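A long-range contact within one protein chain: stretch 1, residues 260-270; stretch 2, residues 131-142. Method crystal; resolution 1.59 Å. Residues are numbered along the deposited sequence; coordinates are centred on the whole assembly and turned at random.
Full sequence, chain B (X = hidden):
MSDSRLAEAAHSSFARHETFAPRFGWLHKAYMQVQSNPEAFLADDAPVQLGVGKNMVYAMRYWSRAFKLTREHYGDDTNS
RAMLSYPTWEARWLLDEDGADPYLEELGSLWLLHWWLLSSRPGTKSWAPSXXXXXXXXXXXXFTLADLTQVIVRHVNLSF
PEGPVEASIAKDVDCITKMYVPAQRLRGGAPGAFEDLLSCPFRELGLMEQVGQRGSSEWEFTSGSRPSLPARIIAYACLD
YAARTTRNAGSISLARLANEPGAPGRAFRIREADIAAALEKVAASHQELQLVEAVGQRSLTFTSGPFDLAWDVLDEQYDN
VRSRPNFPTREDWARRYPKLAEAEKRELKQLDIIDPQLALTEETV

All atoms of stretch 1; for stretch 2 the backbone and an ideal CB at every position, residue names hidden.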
ATOM      1  N   GLU B 260     -21.083 -20.721   7.151  1.00 16.03           N
ATOM      2  CA  GLU B 260     -21.175 -20.532   8.583  1.00 15.38           C
ATOM      3  C   GLU B 260     -20.589 -19.167   8.943  1.00 15.04           C
ATOM      4  O   GLU B 260     -19.511 -18.820   8.466  1.00 14.22           O
ATOM      5  CB  GLU B 260     -20.418 -21.620   9.333  1.00 14.43           C
ATOM      6  CG  GLU B 260     -20.694 -21.726  10.820  1.00 15.90           C
ATOM      7  CD  GLU B 260     -20.285 -23.080  11.339  1.00 19.78           C
ATOM      8  OE1 GLU B 260     -21.094 -24.025  11.229  1.00 22.89           O
ATOM      9  OE2 GLU B 260     -19.156 -23.196  11.829  1.00 17.89           O
ATOM     10  N   PRO B 261     -21.269 -18.392   9.750  1.00 12.45           N
ATOM     11  CA  PRO B 261     -20.661 -17.159  10.253  1.00 13.67           C
ATOM     12  C   PRO B 261     -19.328 -17.461  10.922  1.00 13.54           C
ATOM     13  O   PRO B 261     -19.191 -18.345  11.762  1.00 14.15           O
ATOM     14  CB  PRO B 261     -21.724 -16.613  11.243  1.00 14.94           C
ATOM     15  CG  PRO B 261     -23.000 -17.074  10.590  1.00 15.96           C
ATOM     16  CD  PRO B 261     -22.705 -18.482  10.072  1.00 16.73           C
ATOM     17  N   GLY B 262     -18.308 -16.707  10.526  1.00 11.86           N
ATOM     18  CA  GLY B 262     -16.933 -16.854  11.044  1.00 13.44           C
ATOM     19  C   GLY B 262     -15.994 -17.555  10.069  1.00 11.88           C
ATOM     20  O   GLY B 262     -14.753 -17.461  10.193  1.00 11.39           O
ATOM     21  N   ALA B 263     -16.563 -18.293   9.115  1.00 11.91           N
ATOM     22  CA  ALA B 263     -15.763 -19.198   8.293  1.00 10.50           C
ATOM     23  C   ALA B 263     -15.264 -18.461   7.028  1.00 11.12           C
ATOM     24  O   ALA B 263     -15.650 -17.302   6.792  1.00  9.30           O
ATOM     25  CB  ALA B 263     -16.575 -20.476   7.983  1.00 12.86           C
ATOM     26  N   PRO B 264     -14.421 -19.079   6.212  1.00  9.21           N
ATOM     27  CA  PRO B 264     -13.796 -18.378   5.108  1.00  8.97           C
ATOM     28  C   PRO B 264     -14.743 -17.894   4.008  1.00  9.68           C
ATOM     29  O   PRO B 264     -14.454 -16.873   3.357  1.00  9.07           O
ATOM     30  CB  PRO B 264     -12.818 -19.425   4.524  1.00 10.45           C
ATOM     31  CG  PRO B 264     -12.482 -20.250   5.718  1.00 10.87           C
ATOM     32  CD  PRO B 264     -13.773 -20.373   6.490  1.00 11.49           C
ATOM     33  N   GLY B 265     -15.876 -18.585   3.790  1.00 10.09           N
ATOM     34  CA  GLY B 265     -16.779 -18.128   2.786  1.00 11.05           C
ATOM     35  C   GLY B 265     -17.278 -16.713   3.060  1.00 10.66           C
ATOM     36  O   GLY B 265     -17.270 -15.847   2.175  1.00  9.39           O
ATOM     37  N   ARG B 266     -17.741 -16.453   4.252  1.00 10.58           N
ATOM     38  CA  ARG B 266     -18.208 -15.108   4.619  1.00 10.86           C
ATOM     39  C   ARG B 266     -17.042 -14.139   4.850  1.00 10.21           C
ATOM     40  O   ARG B 266     -17.229 -12.933   4.659  1.00 10.65           O
ATOM     41  CB  ARG B 266     -19.116 -15.158   5.845  1.00 12.93           C
ATOM     42  CG  ARG B 266     -20.589 -15.441   5.522  1.00 15.91           C
ATOM     43  CD  ARG B 266     -21.283 -14.105   5.836  1.00 23.03           C
ATOM     44  NE  ARG B 266     -22.634 -14.392   6.130  1.00 23.20           N
ATOM     45  CZ  ARG B 266     -23.488 -13.561   6.622  1.00 15.77           C
ATOM     46  NH1 ARG B 266     -23.152 -12.264   6.870  1.00 12.58           N
ATOM     47  NH2 ARG B 266     -24.692 -14.022   6.780  1.00 20.80           N
ATOM     48  N   ALA B 267     -15.879 -14.637   5.244  1.00  9.72           N
ATOM     49  CA  ALA B 267     -14.776 -13.712   5.541  1.00  8.94           C
ATOM     50  C   ALA B 267     -14.155 -13.192   4.242  1.00 10.14           C
ATOM     51  O   ALA B 267     -13.843 -12.014   4.111  1.00  9.05           O
ATOM     52  CB  ALA B 267     -13.662 -14.386   6.393  1.00  9.58           C
ATOM     53  N   PHE B 268     -14.004 -14.084   3.296  1.00  8.96           N
ATOM     54  CA  PHE B 268     -13.373 -13.735   2.016  1.00  8.76           C
ATOM     55  C   PHE B 268     -14.387 -13.434   0.923  1.00  9.88           C
ATOM     56  O   PHE B 268     -13.988 -13.058  -0.182  1.00  9.00           O
ATOM     57  CB  PHE B 268     -12.396 -14.833   1.539  1.00  7.58           C
ATOM     58  CG  PHE B 268     -11.267 -15.139   2.521  1.00  9.20           C
ATOM     59  CD1 PHE B 268     -10.659 -14.103   3.261  1.00  9.48           C
ATOM     60  CD2 PHE B 268     -10.722 -16.406   2.582  1.00  9.36           C
ATOM     61  CE1 PHE B 268      -9.546 -14.358   4.087  1.00 10.71           C
ATOM     62  CE2 PHE B 268      -9.608 -16.676   3.406  1.00  9.49           C
ATOM     63  CZ  PHE B 268      -9.006 -15.642   4.132  1.00  9.09           C
ATOM     64  N   ARG B 269     -15.663 -13.677   1.193  1.00 11.70           N
ATOM     65  CA  ARG B 269     -16.757 -13.454   0.236  1.00 13.28           C
ATOM     66  C   ARG B 269     -16.478 -14.265  -1.032  1.00 10.83           C
ATOM     67  O   ARG B 269     -16.397 -13.723  -2.146  1.00 10.88           O
ATOM     68  CB  ARG B 269     -17.042 -11.937   0.030  1.00 13.45           C
ATOM     69  CG  ARG B 269     -17.630 -11.258   1.288  1.00 13.37           C
ATOM     70  CD  ARG B 269     -18.715 -12.124   1.942  1.00 13.99           C
ATOM     71  NE  ARG B 269     -19.265 -11.584   3.209  1.00 16.47           N
ATOM     72  CZ  ARG B 269     -20.314 -10.782   3.264  1.00 14.59           C
ATOM     73  NH1 ARG B 269     -20.898 -10.404   2.116  1.00 16.88           N
ATOM     74  NH2 ARG B 269     -20.752 -10.333   4.441  1.00 15.10           N
ATOM     75  N   ILE B 270     -16.227 -15.553  -0.836  1.00 11.90           N
ATOM     76  CA  ILE B 270     -16.031 -16.514  -1.946  1.00 12.55           C
ATOM     77  C   ILE B 270     -17.072 -17.615  -1.873  1.00 11.81           C
ATOM     78  O   ILE B 270     -17.606 -17.898  -0.808  1.00 15.80           O
ATOM     79  CB  ILE B 270     -14.598 -17.091  -1.952  1.00 12.79           C
ATOM     80  CG1 ILE B 270     -14.296 -17.783  -0.592  1.00 13.71           C
ATOM     81  CG2 ILE B 270     -13.626 -15.937  -2.312  1.00 14.63           C
ATOM     82  CD1 ILE B 270     -12.932 -18.478  -0.552  1.00 16.75           C
ATOM     83  N   UNK B 131     -16.630  -5.132  12.558  1.00  7.29           N
ATOM     84  CA  UNK B 131     -16.205  -5.912  11.365  1.00  7.48           C
ATOM     85  C   UNK B 131     -16.791  -7.299  11.351  1.00  9.95           C
ATOM     86  O   UNK B 131     -17.233  -7.792  10.293  1.00  8.24           O
ATOM     87  CB  UNK B 131     -14.680  -6.017  11.304  1.00  7.48           C
ATOM     88  N   UNK B 132     -16.762  -7.959  12.501  1.00  9.53           N
ATOM     89  CA  UNK B 132     -17.374  -9.297  12.632  1.00  9.23           C
ATOM     90  C   UNK B 132     -18.885  -9.271  12.256  1.00 10.29           C
ATOM     91  O   UNK B 132     -19.339 -10.087  11.475  1.00  9.73           O
ATOM     92  CB  UNK B 132     -17.200  -9.809  14.063  1.00  9.23           C
ATOM     93  N   UNK B 133     -19.652  -8.301  12.751  1.00  9.80           N
ATOM     94  CA  UNK B 133     -21.071  -8.192  12.335  1.00  9.13           C
ATOM     95  C   UNK B 133     -21.142  -7.990  10.817  1.00  9.15           C
ATOM     96  O   UNK B 133     -21.907  -8.659  10.130  1.00 10.73           O
ATOM     97  CB  UNK B 133     -21.769  -7.039  13.059  1.00  9.13           C
ATOM     98  N   UNK B 134     -20.354  -7.027  10.283  1.00  8.93           N
ATOM     99  CA  UNK B 134     -20.466  -6.624   8.862  1.00  7.53           C
ATOM    100  C   UNK B 134     -20.219  -7.821   7.954  1.00  8.95           C
ATOM    101  O   UNK B 134     -20.941  -8.047   7.005  1.00 10.49           O
ATOM    102  CB  UNK B 134     -19.477  -5.505   8.532  1.00  7.53           C
ATOM    103  N   UNK B 135     -19.170  -8.580   8.247  1.00  8.89           N
ATOM    104  CA  UNK B 135     -18.847  -9.746   7.396  1.00  8.57           C
ATOM    105  C   UNK B 135     -19.667 -10.977   7.714  1.00 10.04           C
ATOM    106  O   UNK B 135     -20.030 -11.712   6.739  1.00 11.03           O
ATOM    107  CB  UNK B 135     -17.364 -10.097   7.532  1.00  8.57           C
ATOM    108  N   UNK B 136     -19.934 -11.264   8.995  1.00 10.42           N
ATOM    109  CA  UNK B 136     -20.439 -12.601   9.374  1.00 10.66           C
ATOM    110  C   UNK B 136     -21.873 -12.655   9.865  1.00 11.79           C
ATOM    111  O   UNK B 136     -22.478 -13.717   9.830  1.00 12.55           O
ATOM    112  CB  UNK B 136     -19.543 -13.183  10.470  1.00 10.66           C
ATOM    113  N   UNK B 137     -22.417 -11.532  10.343  1.00  9.79           N
ATOM    114  CA  UNK B 137     -23.781 -11.560  10.991  1.00 11.81           C
ATOM    115  C   UNK B 137     -24.862 -10.755  10.281  1.00 12.96           C
ATOM    116  O   UNK B 137     -26.046 -11.059  10.414  1.00 14.80           O
ATOM    117  CB  UNK B 137     -23.677 -11.030  12.423  1.00 11.81           C
ATOM    118  N   UNK B 138     -24.467  -9.794   9.467  1.00 10.11           N
ATOM    119  CA  UNK B 138     -25.462  -8.949   8.782  1.00 11.32           C
ATOM    120  C   UNK B 138     -26.266  -9.765   7.796  1.00 11.38           C
ATOM    121  O   UNK B 138     -25.698 -10.640   7.124  1.00 11.89           O
ATOM    122  CB  UNK B 138     -24.784  -7.782   8.060  1.00 11.32           C
ATOM    123  N   UNK B 139     -27.573  -9.509   7.697  1.00 12.58           N
ATOM    124  CA  UNK B 139     -28.396 -10.380   6.808  1.00 12.94           C
ATOM    125  C   UNK B 139     -28.306  -9.902   5.331  1.00 11.46           C
ATOM    126  O   UNK B 139     -28.827 -10.533   4.445  1.00 11.29           O
ATOM    127  CB  UNK B 139     -29.855 -10.378   7.268  1.00 12.94           C
ATOM    128  N   UNK B 140     -27.663  -8.758   5.082  1.00 13.39           N
ATOM    129  CA  UNK B 140     -27.579  -8.136   3.753  1.00 12.00           C
ATOM    130  C   UNK B 140     -26.118  -7.894   3.359  1.00 14.89           C
ATOM    131  O   UNK B 140     -25.238  -7.814   4.223  1.00 17.00           O
ATOM    132  CB  UNK B 140     -28.356  -6.818   3.729  1.00 12.00           C
ATOM    133  N   UNK B 141     -25.874  -7.798   2.062  1.00 12.74           N
ATOM    134  CA  UNK B 141     -24.545  -7.451   1.505  1.00 12.66           C
ATOM    135  C   UNK B 141     -24.512  -6.082   0.901  1.00 12.89           C
ATOM    136  O   UNK B 141     -23.402  -5.544   0.652  1.00 15.00           O
ATOM    137  CB  UNK B 141     -24.123  -8.469   0.443  1.00 12.66           C
ATOM    138  N   UNK B 142     -25.678  -5.501   0.624  1.00 12.74           N
ATOM    139  CA  UNK B 142     -25.774  -4.132   0.120  1.00 13.99           C
ATOM    140  C   UNK B 142     -26.484  -3.267   1.163  1.00 14.19           C
ATOM    141  O   UNK B 142     -27.479  -3.660   1.741  1.00 17.68           O
ATOM    142  CB  UNK B 142     -26.514  -4.090  -1.218  1.00 13.99           C
TER

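Position 131 lies in a helix, and nothing of stretch 1 comes within 5.5 Å of its ideal CB, so the contact sets no preference; it is Trp131, which makes no contact here. At 132 CA-to-CB points sideways. Only a long side chain could reach the turn at Gly262, and aromatic or extended polar residues would suit. It is Tyr132, chi1 t, whose OH lies 3.7 Å from Gly262 N.

Positions 133 and 134 point away, leaving the choice to other surroundings. They are Val133 and Ala134. The backbone still matters at 134: a water accepts from Arg269 NH2 (2.7 Å) and donates to Ala134 O (2.8 Å).

At 135 the ideal CB points sideways, 4.0 Å from Arg266 O and 4.6 Å from Arg269 NH2. Aliphatic or aromatic groups could pack against the helix backbone around Arg266 and Ala267. The residue is Phe135, chi1 m, with CD1 3.7 Å from Ala267 O and the ring edge toward Arg266 O. Its carbonyl accepts from both arginines, Arg269 NH2 to Phe135 O at 2.8 Å and Arg266 NH1 to Phe135 O at 3.2 Å (oxygen less surely placed).

Position 136 lies close against the turn. Its CA is 4.6 Å from that of Pro261, and its ideal CB is 3.7 Å from Gly262 N. A flat side chain could slide between the turn and the helix; histidine, asparagine or a small residue might be considered. It is His136, chi1 m. Gly262 CA sits 3.4 Å from the ring centroid, 12° off the normal, a CH-pi contact over the face. On another side, Arg266 CB approaches ND1 at 3.4 Å. A water links His136 NE2 (2.8 Å) to Gly262 O (2.9 Å), donating to the carbonyl.

At 137 CB points away, yet a branched aliphatic chain could turn back toward Pro261. Leu137 does so: CD2 is 4.2 Å from Pro261 CB.

At 138 the ideal CB is 4.9 Å from Arg266 NH1, and many small or medium residues would fit. The deposited Ala138 contributes its carbonyl, with Arg266 NH1 donating to Ala138 O at 3.0 Å.

Positions 139 and 140 point away and are little constrained; they are Pro139 and Phe140.

At 141 the ideal CB is 4.1 Å from Arg269 NH1, a donor favouring short acceptors such as serine, threonine, asparagine or aspartate. It is Ser141; Arg269 NH1 donates to its OG at 3.0 Å. Position 142, out of reach, is Arg142.

Stretch 2 131-142: WYVAFHLAPFSR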
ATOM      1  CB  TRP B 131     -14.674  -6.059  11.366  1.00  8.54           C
ATOM      2  CG  TRP B 131     -13.929  -4.854  10.776  1.00  8.45           C
ATOM      3  CD1 TRP B 131     -13.216  -4.852   9.604  1.00  7.93           C
ATOM      4  CD2 TRP B 131     -13.731  -3.521  11.371  1.00  6.96           C
ATOM      5  NE1 TRP B 131     -12.582  -3.631   9.402  1.00  7.11           N
ATOM      6  CE2 TRP B 131     -12.893  -2.776  10.441  1.00  8.39           C
ATOM      7  CE3 TRP B 131     -14.148  -2.887  12.567  1.00  6.95           C
ATOM      8  CZ2 TRP B 131     -12.510  -1.450  10.685  1.00  7.29           C
ATOM      9  CZ3 TRP B 131     -13.787  -1.562  12.792  1.00  8.49           C
ATOM     10  CH2 TRP B 131     -13.008  -0.841  11.877  1.00  6.88           C
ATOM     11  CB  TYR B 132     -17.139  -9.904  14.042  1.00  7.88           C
ATOM     12  CG  TYR B 132     -17.572 -11.350  14.038  1.00  9.25           C
ATOM     13  CD1 TYR B 132     -18.902 -11.710  14.320  1.00  9.62           C
ATOM     14  CD2 TYR B 132     -16.639 -12.371  13.799  1.00  9.40           C
ATOM     15  CE1 TYR B 132     -19.286 -13.048  14.310  1.00 12.30           C
ATOM     16  CE2 TYR B 132     -17.032 -13.708  13.759  1.00 11.43           C
ATOM     17  CZ  TYR B 132     -18.345 -14.024  13.992  1.00 13.64           C
ATOM     18  OH  TYR B 132     -18.721 -15.330  13.974  1.00 14.39           O
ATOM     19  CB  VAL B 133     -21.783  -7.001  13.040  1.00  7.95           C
ATOM     20  CG1 VAL B 133     -23.240  -6.886  12.491  1.00  9.04           C
ATOM     21  CG2 VAL B 133     -21.829  -7.245  14.550  1.00 11.23           C
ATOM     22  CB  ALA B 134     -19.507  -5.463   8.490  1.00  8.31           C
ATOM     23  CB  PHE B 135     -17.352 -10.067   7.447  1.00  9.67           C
ATOM     24  CG  PHE B 135     -16.526  -9.106   6.631  1.00  7.82           C
ATOM     25  CD1 PHE B 135     -16.183  -9.426   5.330  1.00 10.63           C
ATOM     26  CD2 PHE B 135     -16.130  -7.868   7.153  1.00 10.44           C
ATOM     27  CE1 PHE B 135     -15.431  -8.538   4.542  1.00 12.12           C
ATOM     28  CE2 PHE B 135     -15.365  -6.992   6.372  1.00  8.82           C
ATOM     29  CZ  PHE B 135     -15.064  -7.286   5.062  1.00  7.90           C
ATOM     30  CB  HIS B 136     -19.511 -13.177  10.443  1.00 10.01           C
ATOM     31  CG  HIS B 136     -18.136 -13.504   9.903  1.00 10.23           C
ATOM     32  ND1 HIS B 136     -17.959 -14.377   8.901  1.00 11.69           N
ATOM     33  CD2 HIS B 136     -16.876 -13.099  10.297  1.00 10.33           C
ATOM     34  CE1 HIS B 136     -16.651 -14.504   8.605  1.00 12.60           C
ATOM     35  NE2 HIS B 136     -15.965 -13.718   9.466  1.00 11.80           N
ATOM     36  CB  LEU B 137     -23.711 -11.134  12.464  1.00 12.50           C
ATOM     37  CG  LEU B 137     -22.830 -12.034  13.369  1.00 13.36           C
ATOM     38  CD1 LEU B 137     -22.766 -11.526  14.805  1.00 14.99           C
ATOM     39  CD2 LEU B 137     -23.345 -13.436  13.424  1.00 15.37           C
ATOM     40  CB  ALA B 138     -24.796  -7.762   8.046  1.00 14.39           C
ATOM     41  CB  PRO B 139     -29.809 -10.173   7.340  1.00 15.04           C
ATOM     42  CG  PRO B 139     -29.778  -8.781   7.884  1.00 14.08           C
ATOM     43  CD  PRO B 139     -28.382  -8.580   8.470  1.00 12.33           C
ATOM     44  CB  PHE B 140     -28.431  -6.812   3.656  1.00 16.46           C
ATOM     45  CG  PHE B 140     -28.238  -5.871   4.831  1.00 16.98           C
ATOM     46  CD1 PHE B 140     -29.249  -5.676   5.756  1.00 20.48           C
ATOM     47  CD2 PHE B 140     -26.995  -5.227   5.038  1.00 18.93           C
ATOM     48  CE1 PHE B 140     -29.056  -4.849   6.855  1.00 22.27           C
ATOM     49  CE2 PHE B 140     -26.802  -4.383   6.142  1.00 18.91           C
ATOM     50  CZ  PHE B 140     -27.851  -4.210   7.045  1.00 17.01           C
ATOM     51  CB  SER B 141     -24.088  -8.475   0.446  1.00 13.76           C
ATOM     52  OG  SER B 141     -23.622  -9.651   1.108  1.00 20.75           O
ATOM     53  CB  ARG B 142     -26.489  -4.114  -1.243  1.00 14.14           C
ATOM     54  CG  ARG B 142     -26.677  -2.710  -1.755  1.00 20.08           C
ATOM     55  CD  ARG B 142     -27.823  -2.626  -2.714  1.00 29.63           C
ATOM     56  NE  ARG B 142     -27.326  -2.366  -4.044  1.00 37.00           N
ATOM     57  CZ  ARG B 142     -27.935  -1.554  -4.909  1.00 50.18           C
ATOM     58  NH1 ARG B 142     -29.064  -0.898  -4.563  1.00 46.06           N
ATOM     59  NH2 ARG B 142     -27.400  -1.371  -6.111  1.00 53.82           N
TER
HETATM   60  O   HOH W   1     -22.656  -8.415   4.849  1.00 20.24           O
HETATM   61  O   HOH W   2     -13.526 -14.872  10.039  1.00 12.41           O
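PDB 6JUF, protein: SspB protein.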